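Local atomic coordinates of DNA double-strand break repair nuclease NurA (Sulfolobus solfataricus, PDB entry 2YGK), a protein that acts as a manganese-dependent homodimeric nuclease that, together with the HerA helicase, resects DNA ends during double-strand break repair. Residues N36-E41 with R207-T212; A76-G81 with L121-K126; L115-A120 with L180-L185; F259-D264 with R268-D273. All blocks are in the same frame, centred on the assembly; numbering follows the deposited sequence.

Contact 1. Residues N36-E41 with R207-T212; sequences NEYWNE and RDLFGT
Tyr38 brings CD2 and CE2 of its ring up to Leu209 and Phe210, and these two atoms make the closest contacts. CD2 of Tyr38 comes within 3.5 Å of CE1 of Phe210, while the methyl CD2 of Leu209 reaches the same Tyr38 CD2 at 3.9 Å. With CG anti to its carbonyl carbon (chi1 -76°), Tyr38 sends the ring toward the loop. The two rings run near parallel, with planes at 26°, but are slid so far apart (centroids 5.5 Å) that they barely overlap. At the edge of the Tyr38 ring, close to its plane, the backbone oxygen of Leu209 lies 3.4 Å from CE2. Leu209 CB sits over one face of the Phe210 ring, near its rim.

Gly211 N bonds to Arg207 O, and the carboxylate of Asp216 receives the backbone N-H groups of Leu209 and Phe210. Phe210 also packs on Val219 and Leu220 of helix 216-223, and Leu209 lies along strand 228-236, whose Lys231 shares backbone hydrogen bonding with Tyr38. The contact joins the chain around Tyr38, between helix 17-38 and strand 39-41, to the loop following strand 197-201. With no hydrogen bond between the segments, it rests on apolar packing at the surface.

Contact 2. Residues A76-G81 with L121-K126; sequences AESVIG and LRDGSK
Ser78 turns OG into the position between its backbone N and carbonyl carbon (chi1 63°), and Asp123 swings CG anti to its own carbonyl carbon (chi1 -54°), which brings hydroxyl and carboxylate together. Ser78 OG donates to Asp123 OD2 in a short bond of 2.5 Å, meeting that oxygen on its anti side and 34° out of the carboxylate plane. On neighbouring strand 85-98, Ser90 N bonds to Ser78 OG, while Ser90 OG bonds to OD2. The other oxygen, Asp123 OD1, offers its anti lone pair to Lys126 NZ at 2.9 Å, in a salt bridge that bends the lysine back toward Asp123. Further along the strand, the methyl CD1 of Ile80 rests 3.5 Å from Lys126 O. The last part of helix 104-123, through Asp123, is tied to strand 70-82 of the central sheet. Replacing Asp123 by alanine is likely to leave the Ser78 hydroxyl without its acceptor and the Lys126 ammonium without its counter-charge. Because one carboxylate serves both hydroxyls and the ammonium, its negative charge is probably well stabilised despite burial.

Contact 3. Residues L115-A120 with L180-L185; sequences LELSLA and LLNQFL
Two helices of the NurA domain, 104-123 and 171-193, meet in the protein interior where Leu117 leans on Asn182 and Leu185. The branch that does the work is CD1 of Leu117. It lies 3.7 Å from CB of Leu185 and 3.6 Å from the backbone oxygen of Asn182, so that the methyl sits against one turn of the facing helix. CB of Asn182 flanks the same methyl at 4.0 Å. Leu117 directs CG anti to its carbonyl carbon (chi1 -60°), and an extended second torsion (169°) then brings CD1 to that turn; the two leucine side chains cross obliquely, with their CB atoms 3.9 Å apart.

The domain belongs to the RNase H clan, and helix 104-123 has the central sheet on another side: Leu115, Glu116 and Leu119 touch Ala76 of strand 70-82. Asn182 also touches Leu110, Glu113 and Ala114, carrying the interface along the helix. Beside the contact, Ser118 OG donates to Leu115 O at 3.3 Å, approaching from the same face of that carbonyl as Leu119 N.

Contact 4. Residues F259-D264 with R268-D273; sequences FYTRLD and RVIRVD
Phe259 and Val272 are paired within a beta hairpin in which strands 255-262 and 270-275 run antiparallel in the central sheet. Backbone bonds come in two reciprocal pairs: Phe259 with Val272, where Val272 N reaches Phe259 O at 2.8 Å and 173°, and Thr261 with Ile270. Between them Tyr260 and Arg271 are a non-hydrogen-bonded pair, where Tyr260 CA makes a C-H...O contact with Ile270 O.

Apolar packing lines the face carrying Phe259, Thr261, Ile270 and Val272, which looks toward helix 280-291. With CG between its backbone N and carbonyl carbon (chi1 61°), Phe259 presents a ring face to CB of Val272, a CH-pi contact 3.9 Å from the centroid. Were Phe259 replaced by alanine, Val272 would probably lose this cover and a gap would open beside Val283. Thr261 CG2 meets Ile270 CG1 at 3.6 Å, leaving OG1 to bond with Gly228 O.

Charged groups mark the other face and the hairpin's turn end. The extended Arg271 runs past the Tyr260 ring, NE bonding in plane to Asp273 OD1 at 3.1 Å and NH1 to Ser204 OG. Arg262, held by Thr224, Lys226 and Leu220, lays its guanidinium face on Val269, whose CG2 lies 3.3 Å from NH2.

Overall arrangement
Contacts 1, 2 and 4 all reach the same mixed sheet. Contact 1 lies at its 39-41 edge, and contact 4 is about 12 Å away between centres; they touch where Trp39 CZ2 packs 3.5 Å from Arg262 NH1. Contacts 2 and 3 share helix 104-123, with centres about 13 Å apart, and meet through Ala76 against Glu116 and Leu119 and through Leu121 against Leu185. Contacts 1 and 3 lie on opposite sides of the chain's centre, about 32 Å apart between centres. The manganese ion bound by Asp58 and Asp133 is about 10 Å from the side chain of Leu117 in contact 3, and about 13 Å from those of Ser78 in contact 2 and Arg268 in contact 4.

Contact 1. Residues N36-E41 with R207-T212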
loop_
_atom_site.group_PDB
_atom_site.type_symbol
_atom_site.label_atom_id
_atom_site.label_comp_id
_atom_site.label_asym_id
_atom_site.label_seq_id
_atom_site.Cartn_x
_atom_site.Cartn_y
_atom_site.Cartn_z
ATOM N N ASN A 36 -33.503 -1.842 10.182
ATOM C CA ASN A 36 -34.422 -2.885 10.643
ATOM C C ASN A 36 -35.465 -3.260 9.576
ATOM O O ASN A 36 -35.884 -4.408 9.506
ATOM C CB ASN A 36 -35.064 -2.455 11.967
ATOM C CG ASN A 36 -34.020 -2.123 13.040
ATOM O OD1 ASN A 36 -33.011 -2.825 13.191
ATOM N ND2 ASN A 36 -34.258 -1.043 13.780
ATOM N N GLU A 37 -35.842 -2.296 8.736
ATOM C CA GLU A 37 -36.582 -2.566 7.508
ATOM C C GLU A 37 -35.843 -3.611 6.690
ATOM O O GLU A 37 -36.428 -4.582 6.257
ATOM C CB GLU A 37 -36.713 -1.303 6.639
ATOM C CG GLU A 37 -37.367 -0.052 7.302
ATOM C CD GLU A 37 -38.868 -0.016 7.219
ATOM O OE1 GLU A 37 -39.468 -0.885 6.549
ATOM O OE2 GLU A 37 -39.449 0.897 7.833
ATOM N N TYR A 38 -34.542 -3.400 6.492
ATOM C CA TYR A 38 -33.724 -4.219 5.579
ATOM C C TYR A 38 -32.949 -5.365 6.222
ATOM O O TYR A 38 -32.132 -5.959 5.547
ATOM C CB TYR A 38 -32.665 -3.359 4.906
ATOM C CG TYR A 38 -33.066 -2.440 3.796
ATOM C CD1 TYR A 38 -34.384 -2.257 3.398
ATOM C CD2 TYR A 38 -32.087 -1.718 3.149
ATOM C CE1 TYR A 38 -34.685 -1.369 2.354
ATOM C CE2 TYR A 38 -32.370 -0.859 2.138
ATOM C CZ TYR A 38 -33.651 -0.675 1.737
ATOM O OH TYR A 38 -33.837 0.224 0.712
ATOM N N TRP A 39 -33.152 -5.636 7.504
ATOM C CA TRP A 39 -32.531 -6.793 8.172
ATOM C C TRP A 39 -33.566 -7.877 8.558
ATOM O O TRP A 39 -34.692 -7.574 9.001
ATOM C CB TRP A 39 -31.778 -6.331 9.411
ATOM C CG TRP A 39 -30.949 -7.386 10.123
ATOM C CD1 TRP A 39 -31.176 -7.894 11.370
ATOM C CD2 TRP A 39 -29.741 -8.003 9.658
ATOM N NE1 TRP A 39 -30.201 -8.808 11.691
ATOM C CE2 TRP A 39 -29.308 -8.888 10.659
ATOM C CE3 TRP A 39 -28.995 -7.898 8.494
ATOM C CZ2 TRP A 39 -28.149 -9.679 10.527
ATOM C CZ3 TRP A 39 -27.830 -8.676 8.354
ATOM C CH2 TRP A 39 -27.424 -9.557 9.371
ATOM N N ASN A 40 -33.175 -9.134 8.389
ATOM C CA ASN A 40 -34.028 -10.260 8.737
ATOM C C ASN A 40 -33.372 -11.106 9.802
ATOM O O ASN A 40 -32.286 -11.646 9.583
ATOM C CB ASN A 40 -34.324 -11.111 7.500
ATOM C CG ASN A 40 -35.042 -10.326 6.426
ATOM O OD1 ASN A 40 -36.291 -10.185 6.443
ATOM N ND2 ASN A 40 -34.256 -9.780 5.480
ATOM N N GLU A 41 -34.010 -11.201 10.961
ATOM C CA GLU A 41 -33.540 -12.090 12.014
ATOM C C GLU A 41 -33.714 -13.515 11.559
ATOM O O GLU A 41 -34.697 -13.840 10.916
ATOM C CB GLU A 41 -34.301 -11.842 13.315
ATOM C CG GLU A 41 -33.916 -10.543 13.962
ATOM C CD GLU A 41 -34.697 -10.205 15.227
ATOM O OE1 GLU A 41 -35.086 -11.149 15.987
ATOM O OE2 GLU A 41 -34.904 -8.969 15.453
ATOM N N ARG A 207 -22.642 0.103 -1.044
ATOM C CA ARG A 207 -23.638 1.069 -0.574
ATOM C C ARG A 207 -24.976 0.839 -1.260
ATOM O O ARG A 207 -25.907 1.640 -1.117
ATOM C CB ARG A 207 -23.140 2.505 -0.818
ATOM C CG ARG A 207 -22.069 2.929 0.190
ATOM C CD ARG A 207 -21.288 4.135 -0.226
ATOM N NE ARG A 207 -20.343 4.563 0.818
ATOM C CZ ARG A 207 -19.139 4.035 1.023
ATOM N NH1 ARG A 207 -18.702 3.033 0.272
ATOM N NH2 ARG A 207 -18.371 4.507 1.998
ATOM N N ASP A 208 -25.073 -0.277 -1.977
ATOM C CA ASP A 208 -26.275 -0.628 -2.703
ATOM C C ASP A 208 -27.468 -0.509 -1.819
ATOM O O ASP A 208 -28.505 -0.035 -2.265
ATOM C CB ASP A 208 -26.195 -2.063 -3.216
ATOM C CG ASP A 208 -25.319 -2.189 -4.450
ATOM O OD1 ASP A 208 -25.670 -1.557 -5.475
ATOM O OD2 ASP A 208 -24.295 -2.915 -4.390
ATOM N N LEU A 209 -27.338 -0.935 -0.564
ATOM C CA LEU A 209 -28.501 -0.968 0.326
ATOM C C LEU A 209 -28.925 0.415 0.757
ATOM O O LEU A 209 -29.995 0.877 0.366
ATOM C CB LEU A 209 -28.262 -1.846 1.562
ATOM C CG LEU A 209 -28.435 -3.345 1.364
ATOM C CD1 LEU A 209 -28.354 -4.010 2.722
ATOM C CD2 LEU A 209 -29.755 -3.656 0.648
ATOM N N PHE A 210 -28.074 1.069 1.544
ATOM C CA PHE A 210 -28.449 2.277 2.264
ATOM C C PHE A 210 -27.992 3.568 1.618
ATOM O O PHE A 210 -28.540 4.615 1.923
ATOM C CB PHE A 210 -27.900 2.222 3.676
ATOM C CG PHE A 210 -28.278 0.992 4.417
ATOM C CD1 PHE A 210 -29.590 0.788 4.831
ATOM C CD2 PHE A 210 -27.334 0.041 4.725
ATOM C CE1 PHE A 210 -29.946 -0.352 5.540
ATOM C CE2 PHE A 210 -27.681 -1.107 5.422
ATOM C CZ PHE A 210 -28.988 -1.299 5.838
ATOM N N GLY A 211 -26.981 3.512 0.756
ATOM C CA GLY A 211 -26.535 4.693 0.015
ATOM C C GLY A 211 -26.077 5.846 0.898
ATOM O O GLY A 211 -26.525 6.982 0.722
ATOM N N THR A 212 -25.188 5.543 1.845
ATOM C CA THR A 212 -24.723 6.514 2.823
ATOM C C THR A 212 -23.223 6.735 2.672
ATOM O O THR A 212 -22.583 6.126 1.819
ATOM C CB THR A 212 -25.039 6.061 4.262
ATOM O OG1 THR A 212 -24.192 4.963 4.633
ATOM C CG2 THR A 212 -26.512 5.654 4.394
#

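Contact 2. Residues A76-G81 with L121-K126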
loop_
_atom_site.group_PDB
_atom_site.type_symbol
_atom_site.label_atom_id
_atom_site.label_comp_id
_atom_site.label_asym_id
_atom_site.label_seq_id
_atom_site.Cartn_x
_atom_site.Cartn_y
_atom_site.Cartn_z
ATOM N N ALA A 76 -0.919 -20.315 -1.902
ATOM C CA ALA A 76 -2.336 -20.497 -1.716
ATOM C C ALA A 76 -2.565 -21.919 -1.218
ATOM O O ALA A 76 -1.755 -22.822 -1.467
ATOM C CB ALA A 76 -3.108 -20.205 -3.015
ATOM N N GLU A 77 -3.656 -22.092 -0.496
ATOM C CA GLU A 77 -4.020 -23.369 0.048
ATOM C C GLU A 77 -5.512 -23.616 -0.101
ATOM O O GLU A 77 -6.311 -22.723 0.109
ATOM C CB GLU A 77 -3.648 -23.373 1.517
ATOM C CG GLU A 77 -3.918 -24.668 2.229
ATOM C CD GLU A 77 -3.349 -24.664 3.616
ATOM O OE1 GLU A 77 -3.943 -24.167 4.529
ATOM O OE2 GLU A 77 -2.270 -25.140 3.854
ATOM N N SER A 78 -5.874 -24.835 -0.479
ATOM C CA SER A 78 -7.247 -25.304 -0.392
ATOM C C SER A 78 -7.379 -26.130 0.898
ATOM O O SER A 78 -6.441 -26.816 1.328
ATOM C CB SER A 78 -7.666 -26.133 -1.632
ATOM O OG SER A 78 -6.891 -27.321 -1.741
ATOM N N VAL A 79 -8.556 -26.031 1.497
ATOM C CA VAL A 79 -8.859 -26.659 2.764
ATOM C C VAL A 79 -10.262 -27.267 2.674
ATOM O O VAL A 79 -11.222 -26.559 2.338
ATOM C CB VAL A 79 -8.818 -25.617 3.908
ATOM C CG1 VAL A 79 -9.509 -26.142 5.118
ATOM C CG2 VAL A 79 -7.402 -25.250 4.238
ATOM N N ILE A 80 -10.360 -28.575 2.947
ATOM C CA ILE A 80 -11.661 -29.246 3.038
ATOM C C ILE A 80 -12.138 -29.326 4.490
ATOM O O ILE A 80 -11.408 -29.798 5.361
ATOM C CB ILE A 80 -11.645 -30.670 2.390
ATOM C CG1 ILE A 80 -13.078 -31.166 2.140
ATOM C CG2 ILE A 80 -10.883 -31.684 3.265
ATOM C CD1 ILE A 80 -13.226 -32.030 0.889
ATOM N N GLY A 81 -13.369 -28.863 4.736
ATOM C CA GLY A 81 -13.994 -28.923 6.073
ATOM C C GLY A 81 -15.461 -29.371 6.149
ATOM O O GLY A 81 -16.278 -29.026 5.301
ATOM N N LEU A 121 -10.263 -24.549 -9.094
ATOM C CA LEU A 121 -10.529 -25.498 -10.159
ATOM C C LEU A 121 -9.951 -26.845 -9.815
ATOM O O LEU A 121 -10.566 -27.869 -10.095
ATOM C CB LEU A 121 -9.952 -25.042 -11.475
ATOM C CG LEU A 121 -10.689 -23.865 -12.079
ATOM C CD1 LEU A 121 -9.764 -23.203 -13.089
ATOM C CD2 LEU A 121 -12.016 -24.273 -12.743
ATOM N N ARG A 122 -8.779 -26.876 -9.213
ATOM C CA ARG A 122 -8.248 -28.154 -8.809
ATOM C C ARG A 122 -9.218 -28.901 -7.876
ATOM O O ARG A 122 -9.659 -29.975 -8.205
ATOM C CB ARG A 122 -6.875 -28.014 -8.163
ATOM C CG ARG A 122 -6.104 -29.321 -8.114
ATOM C CD ARG A 122 -4.661 -29.117 -7.693
ATOM N NE ARG A 122 -4.179 -30.267 -6.931
ATOM C CZ ARG A 122 -3.032 -30.319 -6.253
ATOM N NH1 ARG A 122 -2.201 -29.272 -6.221
ATOM N NH2 ARG A 122 -2.726 -31.433 -5.586
ATOM N N ASP A 123 -9.560 -28.333 -6.732
ATOM C CA ASP A 123 -10.184 -29.123 -5.675
ATOM C C ASP A 123 -11.619 -28.760 -5.439
ATOM O O ASP A 123 -12.235 -29.298 -4.529
ATOM C CB ASP A 123 -9.423 -28.968 -4.348
ATOM C CG ASP A 123 -7.930 -29.292 -4.471
ATOM O OD1 ASP A 123 -7.561 -30.358 -5.027
ATOM O OD2 ASP A 123 -7.123 -28.485 -3.984
ATOM N N GLY A 124 -12.164 -27.873 -6.256
ATOM C CA GLY A 124 -13.539 -27.408 -6.038
ATOM C C GLY A 124 -14.590 -28.501 -6.033
ATOM O O GLY A 124 -15.501 -28.503 -5.217
ATOM N N SER A 125 -14.441 -29.450 -6.942
ATOM C CA SER A 125 -15.400 -30.520 -7.120
ATOM C C SER A 125 -15.385 -31.509 -5.973
ATOM O O SER A 125 -16.239 -32.365 -5.917
ATOM C CB SER A 125 -15.108 -31.233 -8.418
ATOM O OG SER A 125 -13.717 -31.412 -8.533
ATOM N N LYS A 126 -14.458 -31.379 -5.037
ATOM C CA LYS A 126 -14.452 -32.255 -3.872
ATOM C C LYS A 126 -15.431 -31.837 -2.757
ATOM O O LYS A 126 -15.534 -32.517 -1.728
ATOM C CB LYS A 126 -13.036 -32.369 -3.310
ATOM C CG LYS A 126 -12.038 -32.724 -4.370
ATOM C CD LYS A 126 -10.787 -33.326 -3.810
ATOM C CE LYS A 126 -9.832 -33.772 -4.937
ATOM N NZ LYS A 126 -9.244 -32.633 -5.677
#

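Contact 3. Residues L115-A120 with L180-L185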
loop_
_atom_site.group_PDB
_atom_site.type_symbol
_atom_site.label_atom_id
_atom_site.label_comp_id
_atom_site.label_asym_id
_atom_site.label_seq_id
_atom_site.Cartn_x
_atom_site.Cartn_y
_atom_site.Cartn_z
ATOM N N LEU A 115 -3.189 -18.305 -8.153
ATOM C CA LEU A 115 -2.994 -19.615 -7.535
ATOM C C LEU A 115 -4.232 -20.036 -6.755
ATOM O O LEU A 115 -4.612 -21.225 -6.755
ATOM C CB LEU A 115 -1.780 -19.630 -6.612
ATOM C CG LEU A 115 -0.408 -19.448 -7.274
ATOM C CD1 LEU A 115 0.674 -19.380 -6.185
ATOM C CD2 LEU A 115 -0.094 -20.542 -8.267
ATOM N N GLU A 116 -4.862 -19.073 -6.079
ATOM C CA GLU A 116 -6.129 -19.322 -5.410
ATOM C C GLU A 116 -7.120 -19.862 -6.423
ATOM O O GLU A 116 -7.625 -20.969 -6.279
ATOM C CB GLU A 116 -6.700 -18.041 -4.788
ATOM C CG GLU A 116 -5.986 -17.600 -3.567
ATOM C CD GLU A 116 -6.390 -16.222 -3.052
ATOM O OE1 GLU A 116 -7.549 -15.985 -2.752
ATOM O OE2 GLU A 116 -5.520 -15.370 -2.900
ATOM N N LEU A 117 -7.390 -19.070 -7.457
ATOM C CA LEU A 117 -8.418 -19.433 -8.419
ATOM C C LEU A 117 -8.056 -20.735 -9.095
ATOM O O LEU A 117 -8.937 -21.552 -9.320
ATOM C CB LEU A 117 -8.614 -18.360 -9.472
ATOM C CG LEU A 117 -9.032 -16.949 -9.010
ATOM C CD1 LEU A 117 -8.871 -16.065 -10.248
ATOM C CD2 LEU A 117 -10.481 -16.857 -8.350
ATOM N N SER A 118 -6.784 -20.988 -9.388
ATOM C CA SER A 118 -6.510 -22.303 -9.964
ATOM C C SER A 118 -6.701 -23.467 -8.973
ATOM O O SER A 118 -7.001 -24.554 -9.386
ATOM C CB SER A 118 -5.150 -22.358 -10.653
ATOM O OG SER A 118 -4.146 -22.569 -9.707
ATOM N N LEU A 119 -6.561 -23.255 -7.676
ATOM C CA LEU A 119 -6.870 -24.321 -6.712
ATOM C C LEU A 119 -8.387 -24.508 -6.588
ATOM O O LEU A 119 -8.880 -25.601 -6.282
ATOM C CB LEU A 119 -6.261 -24.028 -5.334
ATOM C CG LEU A 119 -4.738 -24.121 -5.229
ATOM C CD1 LEU A 119 -4.208 -23.709 -3.875
ATOM C CD2 LEU A 119 -4.339 -25.534 -5.487
ATOM N N ALA A 120 -9.143 -23.457 -6.835
ATOM C CA ALA A 120 -10.594 -23.605 -6.855
ATOM C C ALA A 120 -10.986 -24.576 -7.983
ATOM O O ALA A 120 -11.935 -25.361 -7.851
ATOM C CB ALA A 120 -11.268 -22.247 -7.031
ATOM N N LEU A 180 -6.010 -10.449 -16.964
ATOM C CA LEU A 180 -6.759 -11.301 -17.891
ATOM C C LEU A 180 -6.868 -12.740 -17.387
ATOM O O LEU A 180 -7.964 -13.299 -17.321
ATOM C CB LEU A 180 -6.124 -11.301 -19.283
ATOM C CG LEU A 180 -6.816 -10.477 -20.372
ATOM C CD1 LEU A 180 -6.150 -10.744 -21.715
ATOM C CD2 LEU A 180 -8.313 -10.787 -20.476
ATOM N N LEU A 181 -5.732 -13.318 -17.005
ATOM C CA LEU A 181 -5.708 -14.682 -16.462
ATOM C C LEU A 181 -6.737 -14.881 -15.344
ATOM O O LEU A 181 -7.508 -15.847 -15.342
ATOM C CB LEU A 181 -4.311 -15.037 -15.936
ATOM C CG LEU A 181 -4.161 -16.497 -15.501
ATOM C CD1 LEU A 181 -4.630 -17.441 -16.612
ATOM C CD2 LEU A 181 -2.745 -16.819 -15.067
ATOM N N ASN A 182 -6.752 -13.967 -14.389
ATOM C CA ASN A 182 -7.754 -14.048 -13.338
ATOM C C ASN A 182 -9.199 -14.021 -13.876
ATOM O O ASN A 182 -10.032 -14.819 -13.451
ATOM C CB ASN A 182 -7.540 -12.942 -12.339
ATOM C CG ASN A 182 -6.213 -13.041 -11.660
ATOM O OD1 ASN A 182 -5.580 -14.082 -11.681
ATOM N ND2 ASN A 182 -5.789 -11.961 -11.035
ATOM N N GLN A 183 -9.487 -13.137 -14.824
ATOM C CA GLN A 183 -10.840 -13.047 -15.397
ATOM C C GLN A 183 -11.241 -14.355 -16.081
ATOM O O GLN A 183 -12.373 -14.814 -15.943
ATOM C CB GLN A 183 -10.964 -11.862 -16.370
ATOM C CG GLN A 183 -10.980 -10.493 -15.679
ATOM C CD GLN A 183 -11.132 -9.292 -16.621
ATOM O OE1 GLN A 183 -11.006 -9.395 -17.848
ATOM N NE2 GLN A 183 -11.404 -8.135 -16.031
ATOM N N PHE A 184 -10.296 -14.965 -16.775
ATOM C CA PHE A 184 -10.505 -16.227 -17.457
ATOM C C PHE A 184 -10.668 -17.347 -16.450
ATOM O O PHE A 184 -11.542 -18.203 -16.607
ATOM C CB PHE A 184 -9.338 -16.498 -18.398
ATOM C CG PHE A 184 -9.348 -17.868 -19.029
ATOM C CD1 PHE A 184 -10.215 -18.170 -20.077
ATOM C CD2 PHE A 184 -8.462 -18.849 -18.596
ATOM C CE1 PHE A 184 -10.204 -19.431 -20.667
ATOM C CE2 PHE A 184 -8.439 -20.114 -19.195
ATOM C CZ PHE A 184 -9.311 -20.403 -20.229
ATOM N N LEU A 185 -9.869 -17.322 -15.388
ATOM C CA LEU A 185 -10.009 -18.283 -14.291
ATOM C C LEU A 185 -11.324 -18.192 -13.502
ATOM O O LEU A 185 -11.924 -19.218 -13.157
ATOM C CB LEU A 185 -8.818 -18.145 -13.351
ATOM C CG LEU A 185 -7.548 -18.682 -13.978
ATOM C CD1 LEU A 185 -6.365 -18.336 -13.101
ATOM C CD2 LEU A 185 -7.635 -20.199 -14.220
#

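Contact 4. Residues F259-D264 with R268-D273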
loop_
_atom_site.group_PDB
_atom_site.type_symbol
_atom_site.label_atom_id
_atom_site.label_comp_id
_atom_site.label_asym_id
_atom_site.label_seq_id
_atom_site.Cartn_x
_atom_site.Cartn_y
_atom_site.Cartn_z
ATOM N N PHE A 259 -25.756 -10.731 -0.473
ATOM C CA PHE A 259 -26.417 -10.425 0.792
ATOM C C PHE A 259 -25.362 -10.324 1.874
ATOM O O PHE A 259 -24.242 -10.790 1.690
ATOM C CB PHE A 259 -27.464 -11.475 1.160
ATOM C CG PHE A 259 -26.919 -12.858 1.343
ATOM C CD1 PHE A 259 -26.770 -13.706 0.269
ATOM C CD2 PHE A 259 -26.597 -13.328 2.586
ATOM C CE1 PHE A 259 -26.247 -15.020 0.436
ATOM C CE2 PHE A 259 -26.090 -14.640 2.759
ATOM C CZ PHE A 259 -25.909 -15.466 1.682
ATOM N N TYR A 260 -25.743 -9.716 2.994
ATOM C CA TYR A 260 -24.936 -9.643 4.194
ATOM C C TYR A 260 -25.533 -10.542 5.221
ATOM O O TYR A 260 -26.740 -10.607 5.376
ATOM C CB TYR A 260 -24.953 -8.249 4.707
ATOM C CG TYR A 260 -24.247 -7.315 3.791
ATOM C CD1 TYR A 260 -22.834 -7.172 3.842
ATOM C CD2 TYR A 260 -24.947 -6.561 2.869
ATOM C CE1 TYR A 260 -22.172 -6.293 3.014
ATOM C CE2 TYR A 260 -24.277 -5.645 2.030
ATOM C CZ TYR A 260 -22.888 -5.536 2.101
ATOM O OH TYR A 260 -22.224 -4.640 1.278
ATOM N N THR A 261 -24.714 -11.274 5.938
ATOM C CA THR A 261 -25.265 -12.182 6.939
ATOM C C THR A 261 -24.374 -12.084 8.149
ATOM O O THR A 261 -23.194 -11.746 8.036
ATOM C CB THR A 261 -25.320 -13.672 6.404
ATOM O OG1 THR A 261 -25.927 -14.564 7.377
ATOM C CG2 THR A 261 -23.940 -14.129 6.030
ATOM N N ARG A 262 -24.994 -12.319 9.301
ATOM C CA ARG A 262 -24.335 -12.564 10.548
ATOM C C ARG A 262 -24.727 -13.957 10.893
ATOM O O ARG A 262 -25.924 -14.213 11.035
ATOM C CB ARG A 262 -24.851 -11.603 11.626
ATOM C CG ARG A 262 -24.288 -11.904 13.022
ATOM C CD ARG A 262 -24.775 -10.929 14.061
ATOM N NE ARG A 262 -24.294 -9.545 13.891
ATOM C CZ ARG A 262 -25.028 -8.483 13.537
ATOM N NH1 ARG A 262 -26.322 -8.591 13.276
ATOM N NH2 ARG A 262 -24.458 -7.277 13.442
ATOM N N LEU A 263 -23.746 -14.847 11.064
ATOM C CA LEU A 263 -23.998 -16.278 11.301
ATOM C C LEU A 263 -24.313 -16.595 12.746
ATOM O O LEU A 263 -24.867 -17.659 13.034
ATOM C CB LEU A 263 -22.808 -17.128 10.882
ATOM C CG LEU A 263 -22.499 -16.953 9.396
ATOM C CD1 LEU A 263 -21.151 -17.481 9.130
ATOM C CD2 LEU A 263 -23.553 -17.584 8.458
ATOM N N ASP A 264 -23.970 -15.674 13.643
ATOM C CA ASP A 264 -23.977 -15.921 15.083
ATOM C C ASP A 264 -24.265 -14.613 15.816
ATOM O O ASP A 264 -23.656 -13.563 15.513
ATOM C CB ASP A 264 -22.625 -16.472 15.472
ATOM C CG ASP A 264 -22.511 -16.780 16.931
ATOM O OD1 ASP A 264 -23.493 -16.580 17.687
ATOM O OD2 ASP A 264 -21.397 -17.222 17.334
ATOM N N ARG A 268 -19.575 -10.674 13.827
ATOM C CA ARG A 268 -19.314 -9.824 12.683
ATOM C C ARG A 268 -20.338 -10.106 11.625
ATOM O O ARG A 268 -20.936 -11.165 11.632
ATOM C CB ARG A 268 -17.929 -10.141 12.134
ATOM C CG ARG A 268 -17.818 -11.601 11.653
ATOM C CD ARG A 268 -16.595 -11.822 10.839
ATOM N NE ARG A 268 -15.417 -11.737 11.683
ATOM C CZ ARG A 268 -14.425 -10.855 11.550
ATOM N NH1 ARG A 268 -14.444 -9.928 10.595
ATOM N NH2 ARG A 268 -13.396 -10.907 12.399
ATOM N N VAL A 269 -20.550 -9.157 10.729
ATOM C CA VAL A 269 -21.340 -9.369 9.549
ATOM C C VAL A 269 -20.348 -9.603 8.415
ATOM O O VAL A 269 -19.317 -8.892 8.306
ATOM C CB VAL A 269 -22.194 -8.134 9.228
ATOM C CG1 VAL A 269 -22.928 -8.312 7.910
ATOM C CG2 VAL A 269 -23.196 -7.810 10.393
ATOM N N ILE A 270 -20.667 -10.577 7.558
ATOM C CA ILE A 270 -19.890 -10.833 6.345
ATOM C C ILE A 270 -20.745 -10.602 5.094
ATOM O O ILE A 270 -21.979 -10.701 5.152
ATOM C CB ILE A 270 -19.364 -12.260 6.326
ATOM C CG1 ILE A 270 -20.502 -13.272 6.277
ATOM C CG2 ILE A 270 -18.517 -12.527 7.544
ATOM C CD1 ILE A 270 -20.054 -14.756 6.286
ATOM N N ARG A 271 -20.081 -10.281 3.975
ATOM C CA ARG A 271 -20.720 -10.167 2.667
ATOM C C ARG A 271 -20.593 -11.490 1.928
ATOM O O ARG A 271 -19.516 -12.089 1.890
ATOM C CB ARG A 271 -20.017 -9.107 1.840
ATOM C CG ARG A 271 -20.713 -8.796 0.511
ATOM C CD ARG A 271 -19.852 -7.902 -0.387
ATOM N NE ARG A 271 -20.460 -7.757 -1.716
ATOM C CZ ARG A 271 -20.719 -6.602 -2.332
ATOM N NH1 ARG A 271 -20.420 -5.409 -1.780
ATOM N NH2 ARG A 271 -21.306 -6.632 -3.523
ATOM N N VAL A 272 -21.680 -11.947 1.314
ATOM C CA VAL A 272 -21.611 -13.142 0.476
ATOM C C VAL A 272 -22.073 -12.785 -0.919
ATOM O O VAL A 272 -23.154 -12.232 -1.069
ATOM C CB VAL A 272 -22.517 -14.251 0.993
ATOM C CG1 VAL A 272 -22.401 -15.421 0.094
ATOM C CG2 VAL A 272 -22.180 -14.650 2.438
ATOM N N ASP A 273 -21.269 -13.102 -1.929
ATOM C CA ASP A 273 -21.689 -13.020 -3.325
ATOM C C ASP A 273 -21.828 -14.422 -3.860
ATOM O O ASP A 273 -20.954 -15.242 -3.680
ATOM C CB ASP A 273 -20.663 -12.310 -4.185
ATOM C CG ASP A 273 -20.370 -10.896 -3.720
ATOM O OD1 ASP A 273 -21.304 -10.336 -3.136
ATOM O OD2 ASP A 273 -19.198 -10.387 -3.924
#